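Local atomic coordinates of acinetobacter secreted protease CpaA (Acinetobacter nosocomialis M2, PDB entry 6O38), a protein that probably cleaves glycoproteins as a zinc-dependent metalloprotease, secreted through the type II secretion system with the aid of the chaperone CpaB. Residues Q143-D155 against F161-Y173. Numbering follows the deposited sequence.
Sequences QVVSTASVSSDID and FPSSFTLKNGSEY
Two antiparallel strand pairings lie within a region that matches the StcE beta-sandwich domain family. Strand 141-146 runs beside strand 172-178, and the short strand 152-154 beside 166-167. In the first pairing Val144 and Tyr173 form a hydrogen-bonded pair. Val144 N reaches Tyr173 O at 2.6 Å, and Tyr173 N returns to Val144 O. Ser152 and Leu167 are the matching pair in the second, with Leu167 N 2.6 Å from Ser152 O, above the carbonyl plane. Ile154 N adds a bond to Phe165 O.

The Leu167 side chain lies between the two pairings and packs against Val144 and Ile154. Its CG lies anti to the carbonyl carbon (chi1 -66°), and CD1 then sits 3.7 Å from Val144 CG1 and equally far from Ile154 CG1. The Val144 side chain lies nearly perpendicular to that of Leu167. Ile154 CD1 also meets Tyr173 CD2 at 4.1 Å, while Phe165 CD1 lies over one face of that ring, offset toward its rim. Tyr173 OH gives its hydrogen to Thr166 O at 2.6 Å, in the carbonyl plane.

A type II turn from Lys168 to Ser171 joins strand 166-167 to strand 172-178. Gly170 N in it binds Ser146 O at 3.1 Å, and Gly170 has backbone angles that favour glycine. On the face that carries Val145 and Glu172, Gln143 NE2 makes a weak bond to Glu172 OE2, which Trp174 also holds.

Backbone bonds thus fix both strand pairs, and an apolar cluster joins them. Tyr173 is buried, and its hydroxyl bonds to a backbone carbonyl, which restrains the ring position.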
loop_
_atom_site.group_PDB
_atom_site.type_symbol
_atom_site.label_atom_id
_atom_site.label_comp_id
_atom_site.label_asym_id
_atom_site.label_seq_id
_atom_site.Cartn_x
_atom_site.Cartn_y
_atom_site.Cartn_z
ATOM N N GLN A 143 21.864 -10.235 6.634
ATOM C CA GLN A 143 21.365 -11.416 5.942
ATOM C C GLN A 143 21.821 -12.651 6.707
ATOM O O GLN A 143 23.027 -12.902 6.826
ATOM C CB GLN A 143 21.863 -11.465 4.498
ATOM C CG GLN A 143 21.660 -12.817 3.829
ATOM C CD GLN A 143 22.309 -12.902 2.461
ATOM O OE1 GLN A 143 23.430 -12.435 2.264
ATOM N NE2 GLN A 143 21.604 -13.500 1.509
ATOM N N VAL A 144 20.865 -13.414 7.226
ATOM C CA VAL A 144 21.149 -14.637 7.965
ATOM C C VAL A 144 20.915 -15.814 7.030
ATOM O O VAL A 144 19.793 -16.027 6.553
ATOM C CB VAL A 144 20.282 -14.744 9.230
ATOM C CG1 VAL A 144 20.733 -15.919 10.082
ATOM C CG2 VAL A 144 20.345 -13.448 10.025
ATOM N N VAL A 145 21.969 -16.581 6.769
ATOM C CA VAL A 145 21.934 -17.676 5.806
ATOM C C VAL A 145 22.688 -18.859 6.397
ATOM O O VAL A 145 23.689 -18.682 7.101
ATOM C CB VAL A 145 22.527 -17.250 4.444
ATOM C CG1 VAL A 145 23.967 -16.782 4.603
ATOM C CG2 VAL A 145 22.430 -18.382 3.429
ATOM N N SER A 146 22.194 -20.066 6.132
ATOM C CA SER A 146 22.807 -21.287 6.635
ATOM C C SER A 146 22.984 -22.282 5.499
ATOM O O SER A 146 22.067 -22.483 4.697
ATOM C CB SER A 146 21.963 -21.910 7.752
ATOM O OG SER A 146 22.477 -23.175 8.134
ATOM N N THR A 147 24.165 -22.894 5.433
ATOM C CA THR A 147 24.427 -24.013 4.537
ATOM C C THR A 147 24.699 -25.301 5.301
ATOM O O THR A 147 25.033 -26.319 4.685
ATOM C CB THR A 147 25.605 -23.696 3.610
ATOM O OG1 THR A 147 26.823 -23.683 4.366
ATOM C CG2 THR A 147 25.411 -22.344 2.939
ATOM N N ALA A 148 24.565 -25.279 6.624
ATOM C CA ALA A 148 24.831 -26.455 7.435
ATOM C C ALA A 148 23.727 -27.494 7.259
ATOM O O ALA A 148 22.593 -27.185 6.884
ATOM C CB ALA A 148 24.958 -26.072 8.910
ATOM N N SER A 149 24.077 -28.750 7.542
ATOM C CA SER A 149 23.126 -29.847 7.425
ATOM C C SER A 149 22.328 -30.079 8.700
ATOM O O SER A 149 21.256 -30.692 8.638
ATOM C CB SER A 149 23.856 -31.138 7.040
ATOM O OG SER A 149 24.782 -31.518 8.043
ATOM N N VAL A 150 22.818 -29.609 9.844
ATOM C CA VAL A 150 22.069 -29.641 11.095
ATOM C C VAL A 150 21.468 -28.259 11.311
ATOM O O VAL A 150 22.155 -27.241 11.147
ATOM C CB VAL A 150 22.964 -30.068 12.273
ATOM C CG1 VAL A 150 22.721 -29.199 13.498
ATOM C CG2 VAL A 150 22.736 -31.537 12.603
ATOM N N SER A 151 20.186 -28.218 11.655
ATOM C CA SER A 151 19.458 -26.960 11.713
ATOM C C SER A 151 19.770 -26.195 12.998
ATOM O O SER A 151 20.221 -26.757 14.001
ATOM C CB SER A 151 17.953 -27.206 11.604
ATOM O OG SER A 151 17.456 -27.848 12.764
ATOM N N SER A 152 19.523 -24.889 12.948
ATOM C CA SER A 152 19.688 -23.999 14.091
ATOM C C SER A 152 18.559 -22.974 14.048
ATOM O O SER A 152 17.645 -23.066 13.221
ATOM C CB SER A 152 21.075 -23.345 14.080
ATOM O OG SER A 152 21.445 -22.944 12.772
ATOM N N ASP A 153 18.615 -21.987 14.939
ATOM C CA ASP A 153 17.575 -20.970 14.995
ATOM C C ASP A 153 18.147 -19.681 15.571
ATOM O O ASP A 153 19.274 -19.640 16.069
ATOM C CB ASP A 153 16.367 -21.451 15.811
ATOM C CG ASP A 153 16.757 -22.035 17.156
ATOM O OD1 ASP A 153 17.906 -21.824 17.596
ATOM O OD2 ASP A 153 15.909 -22.713 17.773
ATOM N N ILE A 154 17.343 -18.623 15.493
ATOM C CA ILE A 154 17.723 -17.286 15.934
ATOM C C ILE A 154 17.006 -16.983 17.242
ATOM O O ILE A 154 15.809 -17.261 17.379
ATOM C CB ILE A 154 17.384 -16.229 14.868
ATOM C CG1 ILE A 154 18.091 -16.553 13.551
ATOM C CG2 ILE A 154 17.763 -14.836 15.349
ATOM C CD1 ILE A 154 17.688 -15.651 12.404
ATOM N N ASP A 155 17.742 -16.428 18.206
ATOM C CA ASP A 155 17.125 -15.961 19.441
ATOM C C ASP A 155 16.075 -14.904 19.126
ATOM O O ASP A 155 16.303 -13.995 18.324
ATOM C CB ASP A 155 18.190 -15.401 20.389
ATOM C CG ASP A 155 17.651 -15.122 21.790
ATOM O OD1 ASP A 155 16.549 -14.549 21.921
ATOM O OD2 ASP A 155 18.335 -15.484 22.768
ATOM N N PHE A 161 8.737 -10.147 16.125
ATOM C CA PHE A 161 7.799 -11.196 16.484
ATOM C C PHE A 161 8.541 -12.515 16.652
ATOM O O PHE A 161 9.502 -12.786 15.922
ATOM C CB PHE A 161 6.700 -11.351 15.422
ATOM C CG PHE A 161 5.722 -10.212 15.391
ATOM C CD1 PHE A 161 4.742 -10.098 16.364
ATOM C CD2 PHE A 161 5.777 -9.261 14.387
ATOM C CE1 PHE A 161 3.838 -9.053 16.338
ATOM C CE2 PHE A 161 4.875 -8.212 14.356
ATOM C CZ PHE A 161 3.905 -8.109 15.333
ATOM N N PRO A 162 8.123 -13.354 17.599
ATOM C CA PRO A 162 8.798 -14.646 17.821
ATOM C C PRO A 162 8.362 -15.713 16.820
ATOM O O PRO A 162 7.774 -16.739 17.175
ATOM C CB PRO A 162 8.389 -14.982 19.260
ATOM C CG PRO A 162 7.039 -14.372 19.408
ATOM C CD PRO A 162 7.041 -13.118 18.573
ATOM N N SER A 163 8.655 -15.471 15.545
ATOM C CA SER A 163 8.275 -16.397 14.491
ATOM C C SER A 163 9.223 -17.596 14.468
ATOM O O SER A 163 10.178 -17.689 15.243
ATOM C CB SER A 163 8.251 -15.683 13.141
ATOM O OG SER A 163 7.361 -14.581 13.166
ATOM N N SER A 164 8.952 -18.532 13.556
ATOM C CA SER A 164 9.707 -19.782 13.464
ATOM C C SER A 164 10.982 -19.563 12.647
ATOM O O SER A 164 11.181 -20.125 11.568
ATOM C CB SER A 164 8.841 -20.878 12.857
ATOM O OG SER A 164 7.636 -21.039 13.582
ATOM N N PHE A 165 11.874 -18.740 13.199
ATOM C CA PHE A 165 13.129 -18.395 12.529
ATOM C C PHE A 165 14.144 -19.523 12.722
ATOM O O PHE A 165 15.166 -19.389 13.399
ATOM C CB PHE A 165 13.671 -17.068 13.044
ATOM C CG PHE A 165 12.869 -15.875 12.611
ATOM C CD1 PHE A 165 12.901 -15.442 11.297
ATOM C CD2 PHE A 165 12.092 -15.177 13.522
ATOM C CE1 PHE A 165 12.163 -14.344 10.895
ATOM C CE2 PHE A 165 11.357 -14.075 13.128
ATOM C CZ PHE A 165 11.392 -13.658 11.812
ATOM N N THR A 166 13.844 -20.660 12.102
ATOM C CA THR A 166 14.767 -21.783 12.085
ATOM C C THR A 166 15.607 -21.742 10.815
ATOM O O THR A 166 15.151 -21.296 9.759
ATOM C CB THR A 166 14.016 -23.114 12.174
ATOM O OG1 THR A 166 12.955 -23.135 11.211
ATOM C CG2 THR A 166 13.431 -23.303 13.567
ATOM N N LEU A 167 16.843 -22.219 10.926
ATOM C CA LEU A 167 17.827 -22.115 9.853
ATOM C C LEU A 167 18.283 -23.512 9.456
ATOM O O LEU A 167 19.008 -24.170 10.209
ATOM C CB LEU A 167 19.016 -21.261 10.291
ATOM C CG LEU A 167 18.731 -19.782 10.552
ATOM C CD1 LEU A 167 19.745 -19.204 11.523
ATOM C CD2 LEU A 167 18.739 -19.009 9.243
ATOM N N LYS A 168 17.865 -23.958 8.278
ATOM C CA LYS A 168 18.364 -25.179 7.665
ATOM C C LYS A 168 19.139 -24.820 6.398
ATOM O O LYS A 168 19.264 -23.647 6.027
ATOM C CB LYS A 168 17.219 -26.150 7.365
ATOM C CG LYS A 168 16.359 -25.764 6.172
ATOM C CD LYS A 168 15.340 -26.851 5.858
ATOM C CE LYS A 168 14.446 -26.464 4.691
ATOM N NZ LYS A 168 13.459 -25.415 5.056
ATOM N N ASN A 169 19.680 -25.846 5.739
ATOM C CA ASN A 169 20.391 -25.648 4.481
ATOM C C ASN A 169 19.487 -24.992 3.443
ATOM O O ASN A 169 18.505 -25.593 2.994
ATOM C CB ASN A 169 20.929 -26.981 3.952
ATOM C CG ASN A 169 21.811 -26.812 2.729
ATOM O OD1 ASN A 169 22.322 -25.724 2.463
ATOM N ND2 ASN A 169 21.993 -27.892 1.977
ATOM N N GLY A 170 19.813 -23.760 3.060
ATOM C CA GLY A 170 19.037 -23.003 2.097
ATOM C C GLY A 170 18.199 -21.890 2.688
ATOM O O GLY A 170 17.630 -21.098 1.925
ATOM N N SER A 171 18.099 -21.801 4.012
ATOM C CA SER A 171 17.326 -20.739 4.638
ATOM C C SER A 171 18.013 -19.390 4.445
ATOM O O SER A 171 19.242 -19.294 4.393
ATOM C CB SER A 171 17.134 -21.023 6.127
ATOM O OG SER A 171 16.391 -22.213 6.326
ATOM N N GLU A 172 17.202 -18.340 4.340
ATOM C CA GLU A 172 17.720 -16.994 4.118
ATOM C C GLU A 172 16.744 -15.987 4.703
ATOM O O GLU A 172 15.605 -15.885 4.237
ATOM C CB GLU A 172 17.943 -16.732 2.626
ATOM C CG GLU A 172 18.456 -15.338 2.305
ATOM C CD GLU A 172 18.926 -15.213 0.868
ATOM O OE1 GLU A 172 18.938 -16.238 0.154
ATOM O OE2 GLU A 172 19.287 -14.091 0.453
ATOM N N TYR A 173 17.188 -15.249 5.720
ATOM C CA TYR A 173 16.382 -14.221 6.367
ATOM C C TYR A 173 17.144 -12.905 6.361
ATOM O O TYR A 173 18.335 -12.873 6.688
ATOM C CB TYR A 173 16.029 -14.609 7.808
ATOM C CG TYR A 173 15.374 -15.963 7.953
ATOM C CD1 TYR A 173 14.335 -16.349 7.117
ATOM C CD2 TYR A 173 15.792 -16.856 8.932
ATOM C CE1 TYR A 173 13.733 -17.586 7.248
ATOM C CE2 TYR A 173 15.197 -18.095 9.071
ATOM C CZ TYR A 173 14.169 -18.455 8.227
ATOM O OH TYR A 173 13.575 -19.688 8.363
#